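Local coordinates for protein PaiA Acetyltransferase (Thermoplasma acidophilum, PDB 3K9U) that transfers an acetyl group from acetyl-CoA to polyamines such as spermidine, protecting the cell against polyamine toxicity, at residues 22-28 with 93-99; 104-108 with 137-143. All blocks are in the same frame, centred on the assembly; numbering follows the deposited sequence.

Contact 1: 22-28 with 93-99; sequences ESWKWTY and YLKPEYT. With ACO (acetyl coenzyme *a), chain G.
Two apolar clusters, Pro96 with Trp26 and Tyr93 with Trp24 and Tyr28, form the centre of this GNAT-fold contact, in which the last turns of helix 13-27 pack on the end of strand 86-94 and the 3-10 turn 96-98. Pro96 lies over a face of the Trp26 indole (chi1 t): Pro96 CB is 3.8 Å from the centroid of the five-membered ring and 16° off its normal, a CH-pi contact, and Trp26 CB is 3.5 Å from Pro96 CG. Tyr93 (chi1 m, CB toward the helix) meets Trp24 obliquely, centroids 4.7 Å apart and planes at 35°, while Tyr28 CE2 is 3.8 Å from Tyr93 CE1. The backbones come closest at Ser23 and Lys95, with CA atoms 5.3 Å apart. There Ser23 OG (chi1 t) donates to Leu94 O at 2.7 Å, tying helix to strand end. Tyr28, the first residue past the helix (phi/psi -105/15), carries its side chain (chi1 m) to Tyr93, and the two OH atoms are hydrogen-bonded at 2.7 Å. Leu94 N donates to ACO O9P (3.0 Å); with the bond from ACO to Leu92 O, this is the strand-like pairing of pantetheine characteristic of GNAT enzymes. ACO N6A donates to Thr99 OG1 (3.1 Å). Trp26 NE1 bonds to Glu97 O of the second subunit, so the contact borders the dimer interface. At the outer edge, Glu22 OE2 stands 4.0 Å from Lys95 NZ, beyond a salt bridge; Lys95 NZ instead forms a salt bridge, with a weak hydrogen bond, to Glu97 OE2 (3.0 Å).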
loop_
_atom_site.group_PDB
_atom_site.type_symbol
_atom_site.label_atom_id
_atom_site.label_comp_id
_atom_site.label_asym_id
_atom_site.label_seq_id
_atom_site.Cartn_x
_atom_site.Cartn_y
_atom_site.Cartn_z
ATOM N N GLU A 22 2.293 -7.035 11.118
ATOM C CA GLU A 22 2.010 -5.788 10.396
ATOM C C GLU A 22 0.930 -6.018 9.361
ATOM O O GLU A 22 0.074 -5.184 9.148
ATOM C CB GLU A 22 3.265 -5.234 9.695
ATOM C CG GLU A 22 4.265 -4.599 10.644
ATOM C CD GLU A 22 5.426 -3.937 9.895
ATOM O OE1 GLU A 22 6.577 -4.375 10.117
ATOM O OE2 GLU A 22 5.179 -3.000 9.073
ATOM N N SER A 23 0.965 -7.175 8.723
ATOM C CA SER A 23 -0.023 -7.451 7.687
ATOM C C SER A 23 -1.426 -7.622 8.294
ATOM O O SER A 23 -2.403 -7.095 7.767
ATOM C CB SER A 23 0.392 -8.662 6.871
ATOM O OG SER A 23 -0.315 -8.705 5.650
ATOM N N TRP A 24 -1.517 -8.306 9.420
ATOM C CA TRP A 24 -2.825 -8.556 10.031
ATOM C C TRP A 24 -3.422 -7.235 10.522
ATOM O O TRP A 24 -4.602 -6.986 10.327
ATOM C CB TRP A 24 -2.729 -9.571 11.201
ATOM C CG TRP A 24 -3.176 -10.940 10.851
ATOM C CD1 TRP A 24 -2.524 -11.836 10.049
ATOM C CD2 TRP A 24 -4.394 -11.578 11.261
ATOM N NE1 TRP A 24 -3.272 -12.996 9.930
ATOM C CE2 TRP A 24 -4.423 -12.857 10.662
ATOM C CE3 TRP A 24 -5.474 -11.184 12.065
ATOM C CZ2 TRP A 24 -5.488 -13.761 10.864
ATOM C CZ3 TRP A 24 -6.546 -12.077 12.258
ATOM C CH2 TRP A 24 -6.541 -13.347 11.665
ATOM N N LYS A 25 -2.609 -6.380 11.145
ATOM C CA LYS A 25 -3.146 -5.119 11.704
ATOM C C LYS A 25 -3.665 -4.209 10.590
ATOM O O LYS A 25 -4.673 -3.485 10.755
ATOM C CB LYS A 25 -2.105 -4.371 12.542
ATOM C CG LYS A 25 -1.787 -5.008 13.895
ATOM C CD LYS A 25 -0.767 -4.146 14.609
ATOM C CE LYS A 25 -0.549 -4.547 16.038
ATOM N NZ LYS A 25 0.683 -3.884 16.591
ATOM N N TRP A 26 -2.962 -4.241 9.465
ATOM C CA TRP A 26 -3.341 -3.436 8.312
ATOM C C TRP A 26 -4.536 -4.065 7.560
ATOM O O TRP A 26 -5.515 -3.390 7.347
ATOM C CB TRP A 26 -2.163 -3.277 7.371
ATOM C CG TRP A 26 -2.502 -2.516 6.093
ATOM C CD1 TRP A 26 -2.651 -1.155 5.960
ATOM C CD2 TRP A 26 -2.717 -3.065 4.781
ATOM N NE1 TRP A 26 -2.919 -0.833 4.642
ATOM C CE2 TRP A 26 -2.993 -1.985 3.910
ATOM C CE3 TRP A 26 -2.679 -4.358 4.251
ATOM C CZ2 TRP A 26 -3.210 -2.159 2.551
ATOM C CZ3 TRP A 26 -2.922 -4.530 2.880
ATOM C CH2 TRP A 26 -3.178 -3.429 2.059
ATOM N N THR A 27 -4.454 -5.344 7.190
ATOM C CA THR A 27 -5.521 -6.004 6.417
ATOM C C THR A 27 -6.864 -6.107 7.128
ATOM O O THR A 27 -7.899 -6.030 6.511
ATOM C CB THR A 27 -5.176 -7.457 6.077
ATOM O OG1 THR A 27 -3.793 -7.568 5.712
ATOM C CG2 THR A 27 -6.059 -7.934 4.915
ATOM N N TYR A 28 -6.851 -6.317 8.438
ATOM C CA TYR A 28 -8.091 -6.539 9.153
ATOM C C TYR A 28 -8.534 -5.330 9.990
ATOM O O TYR A 28 -9.405 -5.449 10.856
ATOM C CB TYR A 28 -7.937 -7.801 9.989
ATOM C CG TYR A 28 -7.672 -9.047 9.148
ATOM C CD1 TYR A 28 -8.686 -9.647 8.444
ATOM C CD2 TYR A 28 -6.418 -9.651 9.115
ATOM C CE1 TYR A 28 -8.471 -10.792 7.677
ATOM C CE2 TYR A 28 -6.181 -10.803 8.337
ATOM C CZ TYR A 28 -7.227 -11.360 7.620
ATOM O OH TYR A 28 -7.044 -12.481 6.850
ATOM N N TYR A 93 0.436 -13.449 3.176
ATOM C CA TYR A 93 0.510 -12.128 3.776
ATOM C C TYR A 93 1.822 -11.446 3.399
ATOM O O TYR A 93 2.875 -12.058 3.501
ATOM C CB TYR A 93 0.397 -12.230 5.314
ATOM C CG TYR A 93 -0.960 -12.672 5.796
ATOM C CD1 TYR A 93 -2.002 -11.762 5.921
ATOM C CD2 TYR A 93 -1.219 -14.007 6.087
ATOM C CE1 TYR A 93 -3.252 -12.156 6.331
ATOM C CE2 TYR A 93 -2.475 -14.415 6.504
ATOM C CZ TYR A 93 -3.480 -13.486 6.637
ATOM O OH TYR A 93 -4.728 -13.876 7.050
ATOM N N LEU A 94 1.732 -10.182 2.978
ATOM C CA LEU A 94 2.877 -9.316 2.750
ATOM C C LEU A 94 2.821 -8.138 3.719
ATOM O O LEU A 94 1.721 -7.740 4.154
ATOM C CB LEU A 94 2.822 -8.715 1.359
ATOM C CG LEU A 94 2.634 -9.680 0.195
ATOM C CD1 LEU A 94 2.584 -8.914 -1.184
ATOM C CD2 LEU A 94 3.737 -10.738 0.235
ATOM N N LYS A 95 3.991 -7.539 3.979
ATOM C CA LYS A 95 4.064 -6.208 4.568
ATOM C C LYS A 95 3.261 -5.254 3.711
ATOM O O LYS A 95 3.404 -5.261 2.486
ATOM C CB LYS A 95 5.496 -5.681 4.630
ATOM C CG LYS A 95 6.325 -6.143 5.798
ATOM C CD LYS A 95 7.675 -5.318 5.906
ATOM C CE LYS A 95 7.609 -3.968 6.729
ATOM N NZ LYS A 95 7.631 -2.669 5.916
ATOM N N PRO A 96 2.442 -4.395 4.346
ATOM C CA PRO A 96 1.532 -3.522 3.578
ATOM C C PRO A 96 2.207 -2.676 2.525
ATOM O O PRO A 96 1.659 -2.483 1.426
ATOM C CB PRO A 96 0.898 -2.642 4.648
ATOM C CG PRO A 96 0.959 -3.529 5.901
ATOM C CD PRO A 96 2.215 -4.310 5.803
ATOM N N GLU A 97 3.396 -2.185 2.828
ATOM C CA GLU A 97 4.076 -1.273 1.907
ATOM C C GLU A 97 4.713 -2.012 0.715
ATOM O O GLU A 97 5.202 -1.358 -0.191
ATOM C CB GLU A 97 5.062 -0.302 2.631
ATOM C CG GLU A 97 5.868 -0.887 3.769
ATOM C CD GLU A 97 5.106 -0.873 5.119
ATOM O OE1 GLU A 97 4.899 0.244 5.686
ATOM O OE2 GLU A 97 4.720 -1.965 5.610
ATOM N N TYR A 98 4.686 -3.352 0.741
ATOM C CA TYR A 98 5.158 -4.199 -0.347
ATOM C C TYR A 98 4.009 -4.807 -1.154
ATOM O O TYR A 98 4.277 -5.580 -2.051
ATOM C CB TYR A 98 6.055 -5.333 0.191
ATOM C CG TYR A 98 7.421 -4.817 0.568
ATOM C CD1 TYR A 98 8.451 -4.798 -0.371
ATOM C CD2 TYR A 98 7.671 -4.263 1.824
ATOM C CE1 TYR A 98 9.720 -4.279 -0.057
ATOM C CE2 TYR A 98 8.951 -3.729 2.141
ATOM C CZ TYR A 98 9.954 -3.760 1.187
ATOM O OH TYR A 98 11.201 -3.276 1.432
ATOM N N THR A 99 2.753 -4.436 -0.851
ATOM C CA THR A 99 1.596 -4.917 -1.625
ATOM C C THR A 99 1.478 -4.154 -2.937
ATOM O O THR A 99 2.088 -3.127 -3.092
ATOM C CB THR A 99 0.261 -4.747 -0.878
ATOM O OG1 THR A 99 0.041 -3.348 -0.589
ATOM C CG2 THR A 99 0.250 -5.598 0.440
HETATM N N1A ACO G . -4.863 -1.906 -1.819
HETATM C C2A ACO G . -5.963 -2.392 -2.444
HETATM N N3A ACO G . -5.928 -3.496 -3.212
HETATM C C4A ACO G . -4.797 -4.206 -3.373
HETATM C C5A ACO G . -3.595 -3.711 -2.707
HETATM C C6A ACO G . -3.686 -2.495 -1.883
HETATM N N6A ACO G . -2.609 -1.975 -1.244
HETATM N N7A ACO G . -2.621 -4.550 -3.012
HETATM C C8A ACO G . -3.143 -5.492 -3.815
HETATM N N9A ACO G . -4.455 -5.314 -4.021
HETATM C C1B ACO G . -5.294 -6.195 -4.897
HETATM C C2B ACO G . -6.039 -5.460 -6.013
HETATM O O2B ACO G . -7.231 -6.181 -6.423
HETATM C C3B ACO G . -5.063 -5.435 -7.152
HETATM O O3B ACO G . -5.730 -5.302 -8.422
HETATM P P3B ACO G . -5.866 -3.791 -9.028
HETATM O O7A ACO G . -4.514 -3.547 -9.564
HETATM O O8A ACO G . -6.239 -2.933 -7.826
HETATM O O9A ACO G . -6.982 -4.008 -10.035
HETATM C C4B ACO G . -4.258 -6.708 -6.963
HETATM O O4B ACO G . -4.460 -7.117 -5.603
HETATM C C5B ACO G . -2.776 -6.534 -7.218
HETATM O O5B ACO G . -2.131 -7.793 -7.461
HETATM P P1A ACO G . -0.688 -8.125 -6.828
HETATM O O1A ACO G . 0.240 -6.927 -6.972
HETATM O O2A ACO G . -0.214 -9.462 -7.334
HETATM O O3A ACO G . -1.132 -8.271 -5.271
HETATM P P2A ACO G . -0.068 -8.317 -4.044
HETATM O O4A ACO G . -0.363 -7.105 -3.192
HETATM O O5A ACO G . 1.339 -8.600 -4.555
HETATM O O6A ACO G . -0.536 -9.611 -3.249
HETATM C CBP ACO G . -1.990 -9.948 -1.387
HETATM C CCP ACO G . -1.899 -9.819 -2.897
HETATM C CDP ACO G . -3.422 -10.250 -0.990
HETATM C CEP ACO G . -1.113 -11.132 -0.991
HETATM C CAP ACO G . -1.476 -8.663 -0.696
HETATM O OAP ACO G . -2.168 -7.496 -1.157
HETATM C C9P ACO G . -1.565 -8.710 0.803
HETATM O O9P ACO G . -0.697 -9.281 1.438
HETATM N N8P ACO G . -2.614 -8.141 1.348
HETATM C C7P ACO G . -2.906 -8.157 2.763
HETATM C C6P ACO G . -3.088 -9.541 3.367
HETATM C C5P ACO G . -4.184 -10.374 2.737
HETATM O O5P ACO G . -5.279 -9.911 2.450
HETATM N N4P ACO G . -3.901 -11.667 2.559
HETATM C C3P ACO G . -4.901 -12.622 2.084
HETATM C C2P ACO G . -5.609 -13.262 3.268
HETATM S S1P ACO G . -6.629 -14.623 2.789
HETATM C C ACO G . -5.642 -15.978 3.019
HETATM O O ACO G . -4.547 -15.820 3.545
HETATM C CH3 ACO G . -6.111 -17.364 2.617
#

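Contact 2: 104-108 with 137-143; sequences GKTLL and FYYKNGF. With ACO (acetyl coenzyme *a), chain G.
Gly104, in the first turn of helix 103-118, donates its backbone N-H from Gly104 N to ACO O5A at 2.8 Å, the phosphate-binding helix start characteristic of GNAT enzymes. A CB here would fall 2.0 Å from ACO O6A, so the close approach depends on glycine; Gly104 C is also 3.7 Å from Phe137 CZ. Lys105 N lies at the edge of the Phe137 ring, 3.6 Å from Phe137 CE2, and makes a weak hydrogen bond to ACO O2A (3.5 Å); a face of that ring meets the pantetheine arm, Phe137 CD2 to ACO CCP 3.3 Å. Lys105 CA and Asn141 CA are 7.8 Å apart, and the lysine chain (t, t, t, p) spans the gap: Lys105 NZ donates to Asn141 OD1 at 2.6 Å. Asn141 ND2 donates to Phe137 O at 2.8 Å, folding this residue of the type I turn Tyr139-Gly142 back on the helix. Leu108 (t, p) puts CD2 3.7 Å from Asn141 CB and 4.2 Å from Phe143 CE1. Lys140 NZ donates to ACO O2B (2.6 Å), O9A (2.8 Å) and O3B (2.9 Å); at the cofactor's other end Tyr138 OH, by similarity the proton donor, is 3.3 Å from ACO C. Leu108 and Phe137 rest on strand 86-94, Tyr138 and Phe143 on strands 122-128 and 152-158.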
loop_
_atom_site.group_PDB
_atom_site.type_symbol
_atom_site.label_atom_id
_atom_site.label_comp_id
_atom_site.label_asym_id
_atom_site.label_seq_id
_atom_site.Cartn_x
_atom_site.Cartn_y
_atom_site.Cartn_z
ATOM N N GLY A 104 2.874 -10.905 -4.361
ATOM C CA GLY A 104 1.888 -11.928 -3.969
ATOM C C GLY A 104 1.613 -12.882 -5.108
ATOM O O GLY A 104 1.528 -14.090 -4.918
ATOM N N LYS A 105 1.450 -12.329 -6.299
ATOM C CA LYS A 105 1.294 -13.130 -7.482
ATOM C C LYS A 105 2.495 -14.046 -7.646
ATOM O O LYS A 105 2.337 -15.193 -8.052
ATOM C CB LYS A 105 1.162 -12.235 -8.701
ATOM C CG LYS A 105 0.692 -12.929 -9.994
ATOM C CD LYS A 105 0.429 -11.832 -11.065
ATOM C CE LYS A 105 -0.372 -12.311 -12.274
ATOM N NZ LYS A 105 -1.753 -12.626 -11.884
ATOM N N THR A 106 3.685 -13.546 -7.328
ATOM C CA THR A 106 4.897 -14.332 -7.468
ATOM C C THR A 106 4.923 -15.493 -6.499
ATOM O O THR A 106 5.260 -16.599 -6.879
ATOM C CB THR A 106 6.132 -13.478 -7.272
ATOM O OG1 THR A 106 6.071 -12.395 -8.196
ATOM C CG2 THR A 106 7.424 -14.285 -7.522
ATOM N N LEU A 107 4.522 -15.244 -5.255
ATOM C CA LEU A 107 4.398 -16.310 -4.272
ATOM C C LEU A 107 3.398 -17.362 -4.756
ATOM O O LEU A 107 3.713 -18.549 -4.781
ATOM C CB LEU A 107 3.984 -15.759 -2.890
ATOM C CG LEU A 107 5.131 -15.205 -2.055
ATOM C CD1 LEU A 107 4.627 -14.323 -0.901
ATOM C CD2 LEU A 107 5.987 -16.315 -1.529
ATOM N N LEU A 108 2.214 -16.926 -5.187
ATOM C CA LEU A 108 1.221 -17.850 -5.756
ATOM C C LEU A 108 1.748 -18.639 -6.942
ATOM O O LEU A 108 1.509 -19.857 -7.053
ATOM C CB LEU A 108 -0.024 -17.102 -6.195
ATOM C CG LEU A 108 -1.218 -17.950 -6.654
ATOM C CD1 LEU A 108 -1.721 -18.916 -5.536
ATOM C CD2 LEU A 108 -2.342 -17.021 -7.119
ATOM N N PHE A 137 -7.744 -9.908 -5.096
ATOM C CA PHE A 137 -6.506 -10.491 -5.593
ATOM C C PHE A 137 -6.721 -11.921 -6.106
ATOM O O PHE A 137 -6.203 -12.294 -7.158
ATOM C CB PHE A 137 -5.413 -10.463 -4.529
ATOM C CG PHE A 137 -4.243 -11.384 -4.831
ATOM C CD1 PHE A 137 -4.183 -12.661 -4.256
ATOM C CD2 PHE A 137 -3.217 -10.975 -5.692
ATOM C CE1 PHE A 137 -3.112 -13.528 -4.522
ATOM C CE2 PHE A 137 -2.114 -11.822 -5.959
ATOM C CZ PHE A 137 -2.066 -13.116 -5.373
ATOM N N TYR A 138 -7.498 -12.702 -5.375
ATOM C CA TYR A 138 -7.771 -14.085 -5.769
ATOM C C TYR A 138 -8.646 -14.205 -6.993
ATOM O O TYR A 138 -8.380 -15.071 -7.835
ATOM C CB TYR A 138 -8.415 -14.858 -4.633
ATOM C CG TYR A 138 -7.491 -15.068 -3.476
ATOM C CD1 TYR A 138 -6.223 -15.624 -3.653
ATOM C CD2 TYR A 138 -7.883 -14.723 -2.187
ATOM C CE1 TYR A 138 -5.383 -15.797 -2.575
ATOM C CE2 TYR A 138 -7.049 -14.882 -1.122
ATOM C CZ TYR A 138 -5.821 -15.424 -1.305
ATOM O OH TYR A 138 -5.033 -15.603 -0.200
ATOM N N TYR A 139 -9.680 -13.366 -7.108
ATOM C CA TYR A 139 -10.518 -13.438 -8.303
ATOM C C TYR A 139 -9.746 -13.007 -9.533
ATOM O O TYR A 139 -10.054 -13.469 -10.621
ATOM C CB TYR A 139 -11.931 -12.800 -8.168
ATOM C CG TYR A 139 -12.150 -11.259 -8.214
ATOM C CD1 TYR A 139 -12.745 -10.591 -7.120
ATOM C CD2 TYR A 139 -11.886 -10.498 -9.365
ATOM C CE1 TYR A 139 -13.003 -9.185 -7.144
ATOM C CE2 TYR A 139 -12.156 -9.086 -9.393
ATOM C CZ TYR A 139 -12.691 -8.448 -8.265
ATOM O OH TYR A 139 -12.970 -7.081 -8.268
ATOM N N LYS A 140 -8.723 -12.168 -9.353
ATOM C CA LYS A 140 -7.871 -11.751 -10.464
ATOM C C LYS A 140 -6.790 -12.796 -10.777
ATOM O O LYS A 140 -6.081 -12.666 -11.748
ATOM C CB LYS A 140 -7.236 -10.398 -10.162
ATOM C CG LYS A 140 -8.219 -9.219 -10.337
ATOM C CD LYS A 140 -7.809 -8.028 -9.474
ATOM C CE LYS A 140 -8.986 -7.021 -9.342
ATOM N NZ LYS A 140 -8.611 -5.768 -8.554
ATOM N N ASN A 141 -6.660 -13.819 -9.946
ATOM C CA ASN A 141 -5.746 -14.910 -10.204
ATOM C C ASN A 141 -6.462 -16.243 -10.409
ATOM O O ASN A 141 -5.913 -17.309 -10.105
ATOM C CB ASN A 141 -4.721 -14.973 -9.081
ATOM C CG ASN A 141 -3.683 -13.910 -9.225
ATOM O OD1 ASN A 141 -2.759 -14.059 -10.010
ATOM N ND2 ASN A 141 -3.873 -12.785 -8.549
ATOM N N GLY A 142 -7.685 -16.174 -10.938
ATOM C CA GLY A 142 -8.417 -17.360 -11.397
ATOM C C GLY A 142 -9.262 -18.091 -10.347
ATOM O O GLY A 142 -9.858 -19.112 -10.663
ATOM N N PHE A 143 -9.327 -17.599 -9.109
ATOM C CA PHE A 143 -10.167 -18.237 -8.092
ATOM C C PHE A 143 -11.615 -17.778 -8.248
ATOM O O PHE A 143 -11.874 -16.593 -8.545
ATOM C CB PHE A 143 -9.674 -17.947 -6.669
ATOM C CG PHE A 143 -8.432 -18.717 -6.286
ATOM C CD1 PHE A 143 -7.166 -18.240 -6.636
ATOM C CD2 PHE A 143 -8.521 -19.915 -5.560
ATOM C CE1 PHE A 143 -6.009 -18.946 -6.285
ATOM C CE2 PHE A 143 -7.364 -20.611 -5.194
ATOM C CZ PHE A 143 -6.114 -20.132 -5.575
HETATM N N1A ACO G . -4.863 -1.906 -1.819
HETATM C C2A ACO G . -5.963 -2.392 -2.444
HETATM N N3A ACO G . -5.928 -3.496 -3.212
HETATM C C4A ACO G . -4.797 -4.206 -3.373
HETATM C C5A ACO G . -3.595 -3.711 -2.707
HETATM C C6A ACO G . -3.686 -2.495 -1.883
HETATM N N6A ACO G . -2.609 -1.975 -1.244
HETATM N N7A ACO G . -2.621 -4.550 -3.012
HETATM C C8A ACO G . -3.143 -5.492 -3.815
HETATM N N9A ACO G . -4.455 -5.314 -4.021
HETATM C C1B ACO G . -5.294 -6.195 -4.897
HETATM C C2B ACO G . -6.039 -5.460 -6.013
HETATM O O2B ACO G . -7.231 -6.181 -6.423
HETATM C C3B ACO G . -5.063 -5.435 -7.152
HETATM O O3B ACO G . -5.730 -5.302 -8.422
HETATM P P3B ACO G . -5.866 -3.791 -9.028
HETATM O O7A ACO G . -4.514 -3.547 -9.564
HETATM O O8A ACO G . -6.239 -2.933 -7.826
HETATM O O9A ACO G . -6.982 -4.008 -10.035
HETATM C C4B ACO G . -4.258 -6.708 -6.963
HETATM O O4B ACO G . -4.460 -7.117 -5.603
HETATM C C5B ACO G . -2.776 -6.534 -7.218
HETATM O O5B ACO G . -2.131 -7.793 -7.461
HETATM P P1A ACO G . -0.688 -8.125 -6.828
HETATM O O1A ACO G . 0.240 -6.927 -6.972
HETATM O O2A ACO G . -0.214 -9.462 -7.334
HETATM O O3A ACO G . -1.132 -8.271 -5.271
HETATM P P2A ACO G . -0.068 -8.317 -4.044
HETATM O O4A ACO G . -0.363 -7.105 -3.192
HETATM O O5A ACO G . 1.339 -8.600 -4.555
HETATM O O6A ACO G . -0.536 -9.611 -3.249
HETATM C CBP ACO G . -1.990 -9.948 -1.387
HETATM C CCP ACO G . -1.899 -9.819 -2.897
HETATM C CDP ACO G . -3.422 -10.250 -0.990
HETATM C CEP ACO G . -1.113 -11.132 -0.991
HETATM C CAP ACO G . -1.476 -8.663 -0.696
HETATM O OAP ACO G . -2.168 -7.496 -1.157
HETATM C C9P ACO G . -1.565 -8.710 0.803
HETATM O O9P ACO G . -0.697 -9.281 1.438
HETATM N N8P ACO G . -2.614 -8.141 1.348
HETATM C C7P ACO G . -2.906 -8.157 2.763
HETATM C C6P ACO G . -3.088 -9.541 3.367
HETATM C C5P ACO G . -4.184 -10.374 2.737
HETATM O O5P ACO G . -5.279 -9.911 2.450
HETATM N N4P ACO G . -3.901 -11.667 2.559
HETATM C C3P ACO G . -4.901 -12.622 2.084
HETATM C C2P ACO G . -5.609 -13.262 3.268
HETATM S S1P ACO G . -6.629 -14.623 2.789
HETATM C C ACO G . -5.642 -15.978 3.019
HETATM O O ACO G . -4.547 -15.820 3.545
HETATM C CH3 ACO G . -6.111 -17.364 2.617
#

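In the fold
Contact 1 closes before contact 2 opens along the chain, and their centres lie 16 Å apart. The join is direct: strand 86-94, whose end belongs to contact 1, leads into helix 103-118 of contact 2, and Leu94 CD1 packs on Gly104 N at 3.8 Å while Leu94 CD2 meets Leu107 CD1 at 3.9 Å. In the mixed sheet, strand 86-94 runs parallel to 122-128, which precedes helix 132-139. Both contacts touch the same acetyl-CoA and both reach its pantetheine arm; 22-28 with 93-99 adds the adenine, and 104-108 with 137-143 the phosphates, ribose and acetyl carbon. Together they line much of the cofactor site.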